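Local coordinates for adenylate cyclase (Hippeastrum hybrid cultivar, PDB 6YP4) that hydrolyses inorganic triphosphate as its dominant activity, although it is named a putative adenylyl cyclase, and belongs to the CYTH family, at the interface of chains A and B. Residues are numbered along the deposited sequence; one frame, centred on the assembly and turned at random. Chains: chain A/B, Adenylate cyclase.

The interface of chains A and B. Residues chain A 83-85, 109; chain B 23, 25-27.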
# COMPACT_ATOMS: atom_id res chain seq x y z
N GLU A 83 10.08 -8.85 -0.84
CA GLU A 83 9.78 -8.53 0.54
C GLU A 83 8.46 -9.17 0.98
O GLU A 83 7.63 -9.58 0.16
CB GLU A 83 9.76 -7.02 0.79
CG GLU A 83 8.71 -6.25 0.05
CD GLU A 83 8.65 -4.78 0.47
OE1 GLU A 83 7.67 -4.10 0.09
OE2 GLU A 83 9.57 -4.30 1.18
N GLU A 84 8.29 -9.24 2.30
CA GLU A 84 7.15 -9.96 2.86
C GLU A 84 6.99 -9.53 4.31
O GLU A 84 7.99 -9.30 5.01
CB GLU A 84 7.33 -11.48 2.77
CG GLU A 84 6.02 -12.24 3.02
CD GLU A 84 6.13 -13.74 2.89
OE1 GLU A 84 7.23 -14.30 3.06
OE2 GLU A 84 5.10 -14.34 2.55
N GLU A 85 5.74 -9.39 4.73
CA GLU A 85 5.47 -9.09 6.13
C GLU A 85 5.75 -10.32 6.98
O GLU A 85 5.49 -11.45 6.56
CB GLU A 85 4.02 -8.63 6.32
CG GLU A 85 3.77 -7.21 5.85
CD GLU A 85 2.43 -6.66 6.32
OE1 GLU A 85 2.13 -5.49 5.98
OE2 GLU A 85 1.69 -7.38 7.02
N ARG A 109 10.59 -17.19 2.35
CA ARG A 109 11.04 -17.06 0.97
C ARG A 109 12.26 -16.15 0.86
O ARG A 109 13.18 -16.41 0.08
CB ARG A 109 9.89 -16.52 0.13
CG ARG A 109 10.23 -16.17 -1.29
CD ARG A 109 9.01 -15.61 -2.02
NE ARG A 109 8.87 -14.16 -1.87
CZ ARG A 109 7.88 -13.54 -1.23
NH1 ARG A 109 7.85 -12.22 -1.17
NH2 ARG A 109 6.90 -14.24 -0.67
N SER B 23 2.11 -17.33 -5.01
CA SER B 23 2.80 -17.42 -3.73
C SER B 23 4.25 -16.94 -3.76
O SER B 23 4.74 -16.44 -2.74
CB SER B 23 2.76 -18.86 -3.19
OG SER B 23 3.42 -19.76 -4.06
N PHE B 25 5.16 -14.32 -4.95
CA PHE B 25 5.09 -12.87 -4.96
C PHE B 25 4.40 -12.31 -3.73
O PHE B 25 4.16 -11.09 -3.66
CB PHE B 25 4.40 -12.39 -6.24
CG PHE B 25 4.96 -13.01 -7.48
CD1 PHE B 25 6.10 -12.48 -8.08
CD2 PHE B 25 4.38 -14.13 -8.03
CE1 PHE B 25 6.63 -13.07 -9.21
CE2 PHE B 25 4.90 -14.72 -9.17
CZ PHE B 25 6.03 -14.19 -9.76
N HIS B 26 4.13 -13.15 -2.74
CA HIS B 26 3.27 -12.77 -1.63
C HIS B 26 3.93 -11.71 -0.75
O HIS B 26 5.07 -11.87 -0.31
CB HIS B 26 2.94 -14.00 -0.80
CG HIS B 26 2.09 -13.71 0.39
ND1 HIS B 26 2.60 -13.57 1.66
CD2 HIS B 26 0.75 -13.52 0.50
CE1 HIS B 26 1.62 -13.32 2.50
NE2 HIS B 26 0.48 -13.27 1.82
N LEU B 27 3.18 -10.65 -0.47
CA LEU B 27 3.60 -9.58 0.41
C LEU B 27 2.91 -9.60 1.77
O LEU B 27 3.57 -9.42 2.79
CB LEU B 27 3.34 -8.21 -0.25
CG LEU B 27 3.67 -6.98 0.60
CD1 LEU B 27 5.16 -6.94 0.90
CD2 LEU B 27 3.26 -5.69 -0.08
O HOH W 1 6.16 -9.21 -2.32
O HOH W 2 6.18 -17.22 -0.07
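A:Glu83 to A:Glu85 run extended in strand 76-86, while B:Leu27, at the start of strand 26-39, leaves the extended conformation (psi -44°), and the amide N of A:Glu85 bonds at 2.9 Å to the carbonyl O of B:Leu27. Next to it, A:Arg109 at the head of helix 109-118 reaches the carbonyl O of B:His26 end-on. NH1 of A:Arg109 lies 2.9 Å from O of B:His26, tilted from the carbonyl plane. NH2 of A:Arg109 lies 3.0 Å from the same B:His26 O, in that plane and on a lone pair. The oxygen lies close to the guanidinium plane, so both N-H groups can share it.

The B:His26 ring meets A:Glu84 through ND1, which donates to carboxylate OE2 at 2.8 Å. The bond lies near the ring plane and uses the anti lone pair of OE2, while the carboxylate is turned 73° from the ring. CG of A:Glu84 lies anti to the backbone N (chi1 -165°), and the extended chain carries OE2 to the ring. Within chain A, NH2 of A:Arg109 also makes a longer salt bridge, 3.7 Å, to OE2 of A:Glu84, which probably helps position the carboxylate.

CD1 of B:Leu27 packs 3.7 Å from CG of A:Glu83, the side chains lying side by side. A:Glu83 also binds magnesium, so this contact may lie close to the metal site. Water 1 links the carbonyl O atoms of A:Glu83 and B:Phe25.

This polar patch and its two-fold twin help hold the two copies together in the deposited assembly, which may or may not be the biological dimer.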